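UDP-glucose:anthocyanidin 3-O-glucosyltransferase (Clitoria ternatea, PDB 4REL) is a plant glycosyltransferase of the GT-B fold, built from two Rossmann-like domains that each have a central parallel beta-sheet. Local coordinates at residues S262-A267 / N355-I360; L144-D149 / V201-A206; N23-L28 / F37-T42. All coordinates share one frame; numbering follows the deposited sequence. Where two conformers were deposited one is given.

How the interactions relate
From the N terminus, the chain first closes a short loop at interaction 3, where helix 18-31 packs on strand 36-42 with eight residues between the segments. Interaction 2 follows, closing a 51-residue loop between the lead-in to helix 148-157 and the turn that ends before strand 208-211. Interaction 1 comes last and spans 87 residues, joining the approaches to strands 266-270 and 359-361. The loops run in series, so none nests in or crosses another. Interactions 3 and 2 belong to the N-terminal Rossmann-like domain, with centres 25 Å apart. Interaction 1 links the starting ends of two strands of the C-terminal sheet, across the centre of the chain from both and with no direct touch.

Interaction 1 (S262-A267 / N355-I360); sequences SSRSVA and NGVPMI
Arg264 and Val357 mark the closest backbone approach, yet their CA atoms stand 8.4 Å apart, a gap bridged by the arginine side chain. Arg264 sits in a type II beta turn from Ser262 to Ser265, which the Ser265 hydroxyl reinforces through OG to Ser262 O at 2.6 Å. In 355-360, Gly356 takes positive phi in a Schellman motif that ends helix 346-354, and the Asn355 and Gly356 carbonyls lie beside the guanidinium. The Arg264 chain bends once, at chi2 (-57°), then runs extended. Its NH1 gives Asn355 O a weak hydrogen bond, 3.5 Å long with an N-H...O angle of 145°. Gly356 O lies over one guanidinium face, displaced toward the rim and 3.9 Å from NH1. NH2 meets a methyl, Val357 CG2, at 3.7 Å, but its hydrogen bond goes elsewhere, to Val337 O. That bond helps to fix the rotation of the group and ties it to the start of the intervening strand 337-342. The arginine thus spans the starting ends of three neighbouring parallel strands, 266-270, 337-342 and 359-361, in the sheet of the C-terminal Rossmann-like domain of a GT-B protein.

Interaction 2 (L144-D149 / V201-A206); sequences LYFNID and VVLPQA
Phe146 reaches across to Pro204, and their side chains approach from opposite directions. The close part of the contact is this meeting: Pro204 CG lies at the edge of the phenyl ring, in its plane, 3.7 Å from Phe146 CE1. The neighbouring CD of Pro204 is 4.1 Å from Phe146 CZ, so two proline carbons meet two ring carbons. With chi1 at -67°, CG of Phe146 is anti to its carbonyl carbon, which carries the ring toward Pro204, whose CA is 10.1 Å from Phe146 CA. Leu203 adds a looser touch, its CB standing 4.3 Å from Phe146 CZ and oblique to the ring. Leu203 itself is buried, resting on Leu142 and on Ala133 of strand 131-135, whereas Phe146 and Pro204 keep some exposure. Tyr225, Met226 and Lys229 of helix 220-229 also pack on the Phe146 ring.

On the solvent side the packing fades. Val201 is exposed and its CB points away from 144-149; its carbonyl serves its own segment instead, with Gln205 NE2 bonded to Val201 O at 3.0 Å, nearly straight at 174°, the donor above the carbonyl plane. Gln205 OE1 pairs in turn with Gln125. No hydrogen bond crosses between the segments. The Leu203 side chain is about 11 Å from KMP, but Tyr145, next to Phe146 in the chain, touches it, so this apolar contact adjoins the N-terminal wall of a ligand pocket that also includes Phe365, Gly366 and Asp367 of the C-terminal domain.

Interaction 3 (N23-L28 / F37-T42); sequences NLVLKL and FSFIGT
Val25 and Leu28 of the helix face Phe37 and Phe39 of the strand in a beta-alpha-beta crossover, made of strand 6-10, helix 18-31 and strand 36-42, part of the N-terminal Rossmann-like domain. The axes of helix segment 23-28 and strand segment 37-42 run nearly antiparallel, at 167°, and approach to 10.1 Å, a spacing bridged by apolar side chains, with no hydrogen bond between the segments.

Phe37 can be followed outward. Its CB meets Val25 CG1 at 4.0 Å. With CG anti to the carbonyl carbon (chi1 -66°), the ring then swings over toward the later turn of the helix. CD1 is still beside Val25 CG1, at 4.2 Å, while CE1 has moved on to Leu28 CB, at 3.7 Å. At the tip, CZ lies 3.8 Å from Leu28 CB and also 3.7 Å from Leu28 O, so the ring end reaches the helix backbone itself.

Neighbouring elements complete the burial: Phe436, Val440 and Ile443 of helix 431-445 pack against Leu28, and Ile9 and Ile59 of the flanking strands against Val25. Phe39 is braced by an edge-to-face stack with Phe50. Val25 divides its two methyls between the phenylalanines; while CG1 serves Phe37, CG2 sits at the edge of the other ring, near its plane and 4.3 Å from Phe39 CD1.

Interaction 1 (S262-A267 / N355-I360)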
ATOM      1  N   SER A 262      16.892  24.190   1.702  1.00 18.82           N
ATOM      2  CA  SER A 262      16.194  24.911   0.635  1.00 24.09           C
ATOM      3  C   SER A 262      15.002  24.120   0.092  1.00 24.76           C
ATOM      4  O   SER A 262      14.982  22.890   0.166  1.00 19.83           O
ATOM      5  CB  SER A 262      17.161  25.216  -0.511  1.00 26.12           C
ATOM      6  OG  SER A 262      18.247  26.008  -0.069  1.00 33.62           O
ATOM      7  N   SER A 263      14.017  24.817  -0.474  1.00 23.02           N
ATOM      8  CA  SER A 263      12.828  24.140  -0.987  0.50 19.98           C
ATOM      9  C   SER A 263      13.200  23.141  -2.084  1.00 16.26           C
ATOM     10  O   SER A 263      14.057  23.411  -2.928  1.00 20.23           O
ATOM     11  CB  SER A 263      11.799  25.142  -1.511  0.50 23.85           C
ATOM     12  OG  SER A 263      12.153  25.606  -2.796  0.50 26.11           O
ATOM     13  N   ARG A 264      12.559  21.974  -2.043  1.00 17.49           N
ATOM     14  CA  ARG A 264      12.769  20.918  -3.040  1.00 15.03           C
ATOM     15  C   ARG A 264      14.238  20.569  -3.285  1.00 15.34           C
ATOM     16  O   ARG A 264      14.630  20.294  -4.421  1.00 14.58           O
ATOM     17  CB  ARG A 264      12.092  21.300  -4.366  1.00 16.32           C
ATOM     18  CG  ARG A 264      10.591  21.598  -4.240  1.00 21.73           C
ATOM     19  CD  ARG A 264       9.840  20.411  -3.640  1.00 27.32           C
ATOM     20  NE  ARG A 264       8.384  20.585  -3.650  1.00 31.47           N
ATOM     21  CZ  ARG A 264       7.541  19.893  -2.887  1.00 33.07           C
ATOM     22  NH1 ARG A 264       6.233  20.116  -2.961  1.00 37.07           N
ATOM     23  NH2 ARG A 264       8.003  18.986  -2.038  1.00 20.82           N
ATOM     24  N   SER A 265      15.054  20.561  -2.232  1.00 12.76           N
ATOM     25  CA  SER A 265      16.482  20.284  -2.393  1.00 13.38           C
ATOM     26  C   SER A 265      16.923  18.934  -1.812  1.00 12.77           C
ATOM     27  O   SER A 265      18.003  18.439  -2.146  1.00 13.22           O
ATOM     28  CB  SER A 265      17.306  21.385  -1.736  1.00 19.49           C
ATOM     29  OG  SER A 265      17.085  21.379  -0.339  1.00 19.34           O
ATOM     30  N   VAL A 266      16.091  18.349  -0.953  1.00 12.98           N
ATOM     31  CA  VAL A 266      16.497  17.177  -0.170  1.00 11.87           C
ATOM     32  C   VAL A 266      15.984  15.873  -0.757  1.00 13.47           C
ATOM     33  O   VAL A 266      14.836  15.786  -1.173  1.00 10.78           O
ATOM     34  CB  VAL A 266      15.989  17.282   1.279  1.00 10.46           C
ATOM     35  CG1 VAL A 266      16.416  16.054   2.095  1.00 11.20           C
ATOM     36  CG2 VAL A 266      16.514  18.552   1.924  1.00 11.97           C
ATOM     37  N   ALA A 267      16.843  14.858  -0.800  1.00 10.78           N
ATOM     38  CA  ALA A 267      16.389  13.518  -1.175  1.00  7.43           C
ATOM     39  C   ALA A 267      15.978  12.717   0.063  1.00 10.20           C
ATOM     40  O   ALA A 267      16.802  12.471   0.956  1.00 11.71           O
ATOM     41  CB  ALA A 267      17.488  12.783  -1.936  1.00  9.29           C
ATOM     42  N   ASN A 355       1.532  14.886  -1.911  1.00 10.98           N
ATOM     43  CA  ASN A 355       2.360  16.005  -1.477  1.00 13.82           C
ATOM     44  C   ASN A 355       3.189  16.659  -2.583  1.00 14.47           C
ATOM     45  O   ASN A 355       3.975  17.572  -2.315  1.00 15.70           O
ATOM     46  CB  ASN A 355       3.272  15.570  -0.325  1.00 14.55           C
ATOM     47  CG  ASN A 355       2.522  15.427   0.976  1.00 15.87           C
ATOM     48  OD1 ASN A 355       2.046  16.416   1.537  1.00 17.28           O
ATOM     49  ND2 ASN A 355       2.414  14.199   1.473  1.00 13.59           N
ATOM     50  N   GLY A 356       3.018  16.197  -3.818  1.00 10.29           N
ATOM     51  CA  GLY A 356       3.737  16.755  -4.956  1.00  8.35           C
ATOM     52  C   GLY A 356       5.224  16.417  -4.988  1.00 13.40           C
ATOM     53  O   GLY A 356       6.028  17.167  -5.536  1.00 11.94           O
ATOM     54  N   VAL A 357       5.603  15.284  -4.412  1.00 11.72           N
ATOM     55  CA  VAL A 357       7.015  14.911  -4.412  1.00 11.17           C
ATOM     56  C   VAL A 357       7.283  13.886  -5.505  1.00  9.38           C
ATOM     57  O   VAL A 357       6.690  12.802  -5.500  1.00  9.78           O
ATOM     58  CB  VAL A 357       7.458  14.351  -3.055  1.00  8.43           C
ATOM     59  CG1 VAL A 357       8.932  13.926  -3.122  1.00 11.28           C
ATOM     60  CG2 VAL A 357       7.261  15.396  -1.980  1.00  7.47           C
ATOM     61  N   PRO A 358       8.172  14.223  -6.451  1.00 10.93           N
ATOM     62  CA  PRO A 358       8.497  13.303  -7.545  1.00  7.61           C
ATOM     63  C   PRO A 358       9.333  12.134  -7.031  1.00  9.36           C
ATOM     64  O   PRO A 358       9.927  12.241  -5.955  1.00  8.20           O
ATOM     65  CB  PRO A 358       9.305  14.179  -8.509  1.00 10.25           C
ATOM     66  CG  PRO A 358       9.904  15.229  -7.642  1.00 12.81           C
ATOM     67  CD  PRO A 358       8.876  15.512  -6.579  1.00 11.91           C
ATOM     68  N   MET A 359       9.365  11.024  -7.764  1.00  7.78           N
ATOM     69  CA  MET A 359       9.981   9.811  -7.225  1.00  9.38           C
ATOM     70  C   MET A 359      11.077   9.210  -8.094  1.00 10.47           C
ATOM     71  O   MET A 359      11.064   9.353  -9.306  1.00 11.76           O
ATOM     72  CB  MET A 359       8.903   8.755  -6.971  1.00  9.23           C
ATOM     73  CG  MET A 359       8.062   9.041  -5.738  1.00  7.70           C
ATOM     74  SD  MET A 359       6.544   8.079  -5.662  1.00 11.63           S
ATOM     75  CE  MET A 359       5.507   8.998  -6.808  1.00 10.43           C
ATOM     76  N   ILE A 360      12.032   8.548  -7.442  1.00 11.18           N
ATOM     77  CA  ILE A 360      12.976   7.656  -8.109  1.00  8.81           C
ATOM     78  C   ILE A 360      12.655   6.281  -7.566  1.00  8.03           C
ATOM     79  O   ILE A 360      12.646   6.080  -6.346  1.00 10.71           O
ATOM     80  CB  ILE A 360      14.432   7.994  -7.761  1.00 12.31           C
ATOM     81  CG1 ILE A 360      14.812   9.359  -8.327  1.00 10.13           C
ATOM     82  CG2 ILE A 360      15.385   6.911  -8.299  1.00 10.28           C
ATOM     83  CD1 ILE A 360      16.105   9.927  -7.752  1.00 11.27           C
TER

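Interaction 2 (L144-D149 / V201-A206)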
ATOM      1  N   LEU A 144      -4.822  -6.988 -13.504  1.00 12.73           N
ATOM      2  CA  LEU A 144      -4.007  -8.174 -13.741  1.00 14.97           C
ATOM      3  C   LEU A 144      -4.762  -9.469 -13.464  1.00 11.59           C
ATOM      4  O   LEU A 144      -4.646 -10.439 -14.215  1.00 12.60           O
ATOM      5  CB  LEU A 144      -2.750  -8.135 -12.870  1.00 16.75           C
ATOM      6  CG  LEU A 144      -1.884  -6.886 -12.977  1.00 20.18           C
ATOM      7  CD1 LEU A 144      -0.751  -6.953 -11.960  1.00 17.55           C
ATOM      8  CD2 LEU A 144      -1.334  -6.767 -14.383  1.00 19.69           C
ATOM      9  N   TYR A 145      -5.546  -9.475 -12.388  1.00  8.42           N
ATOM     10  CA  TYR A 145      -6.168 -10.703 -11.904  1.00 12.25           C
ATOM     11  C   TYR A 145      -7.324 -11.194 -12.771  1.00 13.39           C
ATOM     12  O   TYR A 145      -7.781 -12.325 -12.623  1.00 14.98           O
ATOM     13  CB  TYR A 145      -6.540 -10.538 -10.421  1.00 13.02           C
ATOM     14  CG  TYR A 145      -5.282 -10.262  -9.633  1.00 11.84           C
ATOM     15  CD1 TYR A 145      -4.376 -11.280  -9.388  1.00 18.14           C
ATOM     16  CD2 TYR A 145      -4.956  -8.975  -9.226  1.00 14.06           C
ATOM     17  CE1 TYR A 145      -3.193 -11.042  -8.718  1.00 24.40           C
ATOM     18  CE2 TYR A 145      -3.772  -8.724  -8.543  1.00 18.36           C
ATOM     19  CZ  TYR A 145      -2.900  -9.766  -8.293  1.00 24.17           C
ATOM     20  OH  TYR A 145      -1.718  -9.542  -7.625  1.00 25.40           O
ATOM     21  N   PHE A 146      -7.761 -10.353 -13.702  1.00 12.25           N
ATOM     22  CA  PHE A 146      -8.767 -10.749 -14.680  1.00 13.01           C
ATOM     23  C   PHE A 146      -8.168 -11.173 -16.013  1.00 10.11           C
ATOM     24  O   PHE A 146      -8.900 -11.467 -16.967  1.00 15.99           O
ATOM     25  CB  PHE A 146      -9.758  -9.611 -14.885  1.00 14.05           C
ATOM     26  CG  PHE A 146     -10.595  -9.337 -13.675  1.00 12.45           C
ATOM     27  CD1 PHE A 146     -11.849  -9.913 -13.548  1.00 12.60           C
ATOM     28  CD2 PHE A 146     -10.120  -8.527 -12.652  1.00 17.11           C
ATOM     29  CE1 PHE A 146     -12.628  -9.678 -12.427  1.00 13.50           C
ATOM     30  CE2 PHE A 146     -10.891  -8.294 -11.524  1.00 12.08           C
ATOM     31  CZ  PHE A 146     -12.145  -8.866 -11.416  1.00 13.94           C
ATOM     32  N   ASN A 147      -6.841 -11.244 -16.067  1.00 10.47           N
ATOM     33  CA  ASN A 147      -6.144 -11.515 -17.321  1.00  9.79           C
ATOM     34  C   ASN A 147      -4.913 -12.393 -17.120  1.00 13.11           C
ATOM     35  O   ASN A 147      -3.928 -12.248 -17.830  1.00 12.49           O
ATOM     36  CB  ASN A 147      -5.740 -10.199 -18.004  1.00 15.63           C
ATOM     37  CG  ASN A 147      -6.938  -9.370 -18.428  1.00 15.70           C
ATOM     38  OD1 ASN A 147      -7.511  -9.582 -19.502  1.00 12.61           O
ATOM     39  ND2 ASN A 147      -7.323  -8.417 -17.589  1.00 12.71           N
ATOM     40  N   ILE A 148      -4.982 -13.313 -16.160  1.00 11.86           N
ATOM     41  CA  ILE A 148      -3.816 -14.124 -15.810  1.00 12.29           C
ATOM     42  C   ILE A 148      -3.299 -14.955 -16.991  1.00 14.26           C
ATOM     43  O   ILE A 148      -2.089 -14.994 -17.245  1.00 13.18           O
ATOM     44  CB  ILE A 148      -4.102 -15.033 -14.595  1.00 15.33           C
ATOM     45  CG1 ILE A 148      -4.457 -14.179 -13.379  1.00 21.06           C
ATOM     46  CG2 ILE A 148      -2.904 -15.941 -14.298  1.00 16.20           C
ATOM     47  CD1 ILE A 148      -5.111 -14.945 -12.260  1.00 27.84           C
ATOM     48  N   ASP A 149      -4.202 -15.602 -17.727  1.00 15.59           N
ATOM     49  CA  ASP A 149      -3.762 -16.444 -18.844  1.00 14.88           C
ATOM     50  C   ASP A 149      -3.070 -15.635 -19.943  1.00 14.73           C
ATOM     51  O   ASP A 149      -2.039 -16.056 -20.471  1.00 15.70           O
ATOM     52  CB  ASP A 149      -4.926 -17.268 -19.399  1.00 20.15           C
ATOM     53  CG  ASP A 149      -5.461 -18.269 -18.390  1.00 26.34           C
ATOM     54  OD1 ASP A 149      -4.767 -18.531 -17.386  1.00 30.75           O
ATOM     55  OD2 ASP A 149      -6.569 -18.799 -18.600  1.00 27.94           O
ATOM     56  N   VAL A 201     -11.888 -14.461  -9.968  1.00  9.89           N
ATOM     57  CA  VAL A 201     -13.143 -15.153  -9.738  1.00  7.68           C
ATOM     58  C   VAL A 201     -13.792 -14.665  -8.439  1.00 12.59           C
ATOM     59  O   VAL A 201     -15.022 -14.589  -8.328  1.00 14.71           O
ATOM     60  CB  VAL A 201     -12.919 -16.673  -9.669  1.00 16.42           C
ATOM     61  CG1 VAL A 201     -14.184 -17.384  -9.216  1.00 18.80           C
ATOM     62  CG2 VAL A 201     -12.500 -17.195 -11.027  1.00 19.07           C
ATOM     63  N   VAL A 202     -12.959 -14.328  -7.464  1.00 11.26           N
ATOM     64  CA  VAL A 202     -13.449 -13.895  -6.151  1.00 12.43           C
ATOM     65  C   VAL A 202     -14.094 -12.501  -6.177  1.00 12.41           C
ATOM     66  O   VAL A 202     -15.213 -12.317  -5.693  1.00 11.65           O
ATOM     67  CB  VAL A 202     -12.323 -13.947  -5.088  1.00 12.71           C
ATOM     68  CG1 VAL A 202     -12.725 -13.174  -3.813  1.00  9.75           C
ATOM     69  CG2 VAL A 202     -11.979 -15.393  -4.745  1.00 14.53           C
ATOM     70  N   LEU A 203     -13.398 -11.524  -6.750  1.00 10.51           N
ATOM     71  CA  LEU A 203     -13.839 -10.126  -6.670  1.00  7.19           C
ATOM     72  C   LEU A 203     -15.231  -9.788  -7.266  1.00  9.08           C
ATOM     73  O   LEU A 203     -15.939  -8.938  -6.713  1.00  8.98           O
ATOM     74  CB  LEU A 203     -12.770  -9.176  -7.222  1.00  8.28           C
ATOM     75  CG  LEU A 203     -11.491  -9.100  -6.387  1.00 11.25           C
ATOM     76  CD1 LEU A 203     -10.447  -8.266  -7.102  1.00 13.15           C
ATOM     77  CD2 LEU A 203     -11.797  -8.500  -5.022  1.00 15.96           C
ATOM     78  N   PRO A 204     -15.630 -10.436  -8.379  1.00  9.28           N
ATOM     79  CA  PRO A 204     -16.981 -10.133  -8.872  1.00 10.63           C
ATOM     80  C   PRO A 204     -18.101 -10.597  -7.933  1.00  9.19           C
ATOM     81  O   PRO A 204     -19.268 -10.220  -8.123  1.00 11.58           O
ATOM     82  CB  PRO A 204     -17.041 -10.899 -10.204  1.00 10.71           C
ATOM     83  CG  PRO A 204     -15.617 -10.935 -10.659  1.00  7.80           C
ATOM     84  CD  PRO A 204     -14.854 -11.190  -9.384  1.00  8.43           C
ATOM     85  N   GLN A 205     -17.766 -11.403  -6.933  1.00 10.67           N
ATOM     86  CA  GLN A 205     -18.778 -11.876  -5.994  1.00 12.85           C
ATOM     87  C   GLN A 205     -18.985 -10.883  -4.853  1.00 12.95           C
ATOM     88  O   GLN A 205     -19.899 -11.038  -4.044  1.00 11.54           O
ATOM     89  CB  GLN A 205     -18.399 -13.259  -5.451  1.00 14.27           C
ATOM     90  CG  GLN A 205     -18.224 -14.298  -6.563  1.00 12.85           C
ATOM     91  CD  GLN A 205     -17.856 -15.663  -6.043  1.00 17.80           C
ATOM     92  OE1 GLN A 205     -18.633 -16.298  -5.316  1.00 19.73           O
ATOM     93  NE2 GLN A 205     -16.669 -16.135  -6.415  1.00 18.14           N
ATOM     94  N   ALA A 206     -18.129  -9.865  -4.795  1.00  9.03           N
ATOM     95  CA  ALA A 206     -18.248  -8.828  -3.772  1.00  9.45           C
ATOM     96  C   ALA A 206     -19.394  -7.878  -4.078  1.00 10.49           C
ATOM     97  O   ALA A 206     -19.593  -7.477  -5.229  1.00 10.31           O
ATOM     98  CB  ALA A 206     -16.952  -8.050  -3.642  1.00 11.66           C
TER

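Interaction 3 (N23-L28 / F37-T42)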
ATOM      1  N   ASN A  23      -8.170   2.767   9.142  1.00 10.21           N
ATOM      2  CA  ASN A  23      -8.514   4.119   8.719  1.00 10.56           C
ATOM      3  C   ASN A  23      -9.939   4.160   8.175  1.00  9.60           C
ATOM      4  O   ASN A  23     -10.745   5.009   8.559  1.00  8.90           O
ATOM      5  CB  ASN A  23      -7.529   4.575   7.648  1.00 11.31           C
ATOM      6  CG  ASN A  23      -7.617   6.054   7.357  1.00 16.45           C
ATOM      7  OD1 ASN A  23      -7.802   6.879   8.262  1.00 18.05           O
ATOM      8  ND2 ASN A  23      -7.462   6.408   6.082  1.00 18.82           N
ATOM      9  N   LEU A  24     -10.257   3.229   7.285  1.00  8.19           N
ATOM     10  CA  LEU A  24     -11.603   3.177   6.713  1.00  9.81           C
ATOM     11  C   LEU A  24     -12.662   2.878   7.775  1.00 11.09           C
ATOM     12  O   LEU A  24     -13.712   3.530   7.831  1.00  9.60           O
ATOM     13  CB  LEU A  24     -11.669   2.135   5.595  1.00 10.06           C
ATOM     14  CG  LEU A  24     -13.067   1.903   5.000  1.00  9.14           C
ATOM     15  CD1 LEU A  24     -13.572   3.144   4.279  1.00 11.11           C
ATOM     16  CD2 LEU A  24     -13.037   0.709   4.041  1.00  7.80           C
ATOM     17  N   VAL A  25     -12.391   1.896   8.627  1.00  9.45           N
ATOM     18  CA  VAL A  25     -13.343   1.538   9.685  1.00  9.32           C
ATOM     19  C   VAL A  25     -13.572   2.699  10.657  1.00 10.04           C
ATOM     20  O   VAL A  25     -14.703   2.937  11.102  1.00 10.16           O
ATOM     21  CB  VAL A  25     -12.879   0.264  10.438  1.00 11.29           C
ATOM     22  CG1 VAL A  25     -13.733   0.022  11.684  1.00 12.63           C
ATOM     23  CG2 VAL A  25     -12.947  -0.948   9.507  1.00 11.65           C
ATOM     24  N   LEU A  26     -12.509   3.435  10.981  1.00  8.29           N
ATOM     25  CA  LEU A  26     -12.659   4.619  11.831  1.00  9.25           C
ATOM     26  C   LEU A  26     -13.621   5.628  11.199  1.00 12.97           C
ATOM     27  O   LEU A  26     -14.461   6.206  11.892  1.00 11.78           O
ATOM     28  CB  LEU A  26     -11.303   5.279  12.114  1.00 10.93           C
ATOM     29  CG  LEU A  26     -10.399   4.546  13.106  1.00 12.18           C
ATOM     30  CD1 LEU A  26      -8.991   5.109  13.099  1.00 12.95           C
ATOM     31  CD2 LEU A  26     -10.970   4.615  14.520  1.00 12.94           C
ATOM     32  N   LYS A  27     -13.500   5.837   9.893  1.00 12.64           N
ATOM     33  CA  LYS A  27     -14.378   6.787   9.194  1.00 11.66           C
ATOM     34  C   LYS A  27     -15.820   6.301   9.220  1.00 11.55           C
ATOM     35  O   LYS A  27     -16.742   7.079   9.459  1.00 10.56           O
ATOM     36  CB  LYS A  27     -13.938   6.979   7.739  1.00 10.57           C
ATOM     37  CG  LYS A  27     -12.598   7.704   7.570  1.00 14.75           C
ATOM     38  CD  LYS A  27     -12.127   7.653   6.112  1.00 15.89           C
ATOM     39  CE  LYS A  27     -10.680   8.118   5.991  1.00 21.53           C
ATOM     40  NZ  LYS A  27     -10.220   8.057   4.571  1.00 17.40           N
ATOM     41  N   LEU A  28     -16.007   5.014   8.944  1.00  8.26           N
ATOM     42  CA  LEU A  28     -17.349   4.424   8.942  1.00  6.84           C
ATOM     43  C   LEU A  28     -17.962   4.443  10.343  1.00 10.49           C
ATOM     44  O   LEU A  28     -19.157   4.699  10.502  1.00 11.10           O
ATOM     45  CB  LEU A  28     -17.304   2.982   8.423  1.00  7.19           C
ATOM     46  CG  LEU A  28     -16.905   2.839   6.951  1.00  9.60           C
ATOM     47  CD1 LEU A  28     -16.686   1.364   6.599  1.00 10.75           C
ATOM     48  CD2 LEU A  28     -17.957   3.459   6.036  1.00 13.24           C
ATOM     49  N   PHE A  37     -18.938  -2.202  14.860  1.00  8.88           N
ATOM     50  CA  PHE A  37     -17.843  -2.598  13.981  1.00  7.82           C
ATOM     51  C   PHE A  37     -16.910  -3.526  14.751  1.00  8.40           C
ATOM     52  O   PHE A  37     -16.349  -3.152  15.783  1.00 10.88           O
ATOM     53  CB  PHE A  37     -17.094  -1.364  13.457  1.00  8.50           C
ATOM     54  CG  PHE A  37     -17.933  -0.501  12.541  1.00  9.42           C
ATOM     55  CD1 PHE A  37     -17.841  -0.636  11.163  1.00 12.90           C
ATOM     56  CD2 PHE A  37     -18.848   0.407  13.061  1.00 10.44           C
ATOM     57  CE1 PHE A  37     -18.621   0.143  10.309  1.00  9.76           C
ATOM     58  CE2 PHE A  37     -19.638   1.183  12.214  1.00 11.08           C
ATOM     59  CZ  PHE A  37     -19.520   1.053  10.838  1.00 10.51           C
ATOM     60  N   SER A  38     -16.757  -4.745  14.246  1.00  8.87           N
ATOM     61  CA  SER A  38     -15.982  -5.757  14.942  1.00  8.55           C
ATOM     62  C   SER A  38     -14.748  -6.082  14.118  1.00 10.72           C
ATOM     63  O   SER A  38     -14.845  -6.694  13.055  1.00 10.14           O
ATOM     64  CB  SER A  38     -16.833  -7.007  15.178  1.00  7.96           C
ATOM     65  OG  SER A  38     -17.894  -6.748  16.110  1.00  7.85           O
ATOM     66  N   PHE A  39     -13.594  -5.657  14.618  1.00  8.30           N
ATOM     67  CA  PHE A  39     -12.322  -5.755  13.900  1.00  9.92           C
ATOM     68  C   PHE A  39     -11.609  -7.024  14.359  1.00 12.69           C
ATOM     69  O   PHE A  39     -11.246  -7.161  15.526  1.00 11.50           O
ATOM     70  CB  PHE A  39     -11.479  -4.509  14.208  1.00  8.91           C
ATOM     71  CG  PHE A  39     -10.389  -4.235  13.213  1.00  8.94           C
ATOM     72  CD1 PHE A  39     -10.604  -3.364  12.157  1.00 11.39           C
ATOM     73  CD2 PHE A  39      -9.146  -4.834  13.342  1.00 10.41           C
ATOM     74  CE1 PHE A  39      -9.602  -3.089  11.239  1.00  9.22           C
ATOM     75  CE2 PHE A  39      -8.131  -4.565  12.424  1.00 11.00           C
ATOM     76  CZ  PHE A  39      -8.361  -3.698  11.377  1.00 10.47           C
ATOM     77  N   ILE A  40     -11.401  -7.951  13.433  1.00  9.31           N
ATOM     78  CA  ILE A  40     -10.957  -9.291  13.789  1.00  8.33           C
ATOM     79  C   ILE A  40      -9.554  -9.521  13.236  1.00  7.78           C
ATOM     80  O   ILE A  40      -9.371  -9.692  12.030  1.00 11.43           O
ATOM     81  CB  ILE A  40     -11.922 -10.353  13.217  1.00  8.44           C
ATOM     82  CG1 ILE A  40     -13.345 -10.117  13.744  1.00 10.47           C
ATOM     83  CG2 ILE A  40     -11.443 -11.759  13.559  1.00  9.72           C
ATOM     84  CD1 ILE A  40     -14.433 -10.894  12.977  1.00  8.42           C
ATOM     85  N   GLY A  41      -8.562  -9.513  14.121  1.00  9.44           N
ATOM     86  CA  GLY A  41      -7.176  -9.687  13.702  1.00  8.32           C
ATOM     87  C   GLY A  41      -6.488 -10.783  14.487  1.00 11.41           C
ATOM     88  O   GLY A  41      -7.130 -11.485  15.268  1.00 10.29           O
ATOM     89  N   THR A  42      -5.181 -10.935  14.284  1.00 10.24           N
ATOM     90  CA  THR A  42      -4.400 -11.894  15.057  1.00 10.84           C
ATOM     91  C   THR A  42      -3.820 -11.171  16.264  1.00 13.23           C
ATOM     92  O   THR A  42      -3.915  -9.944  16.357  1.00 11.65           O
ATOM     93  CB  THR A  42      -3.246 -12.456  14.229  1.00 10.61           C
ATOM     94  OG1 THR A  42      -2.408 -11.372  13.799  1.00  9.39           O
ATOM     95  CG2 THR A  42      -3.773 -13.177  12.996  1.00 11.33           C
TER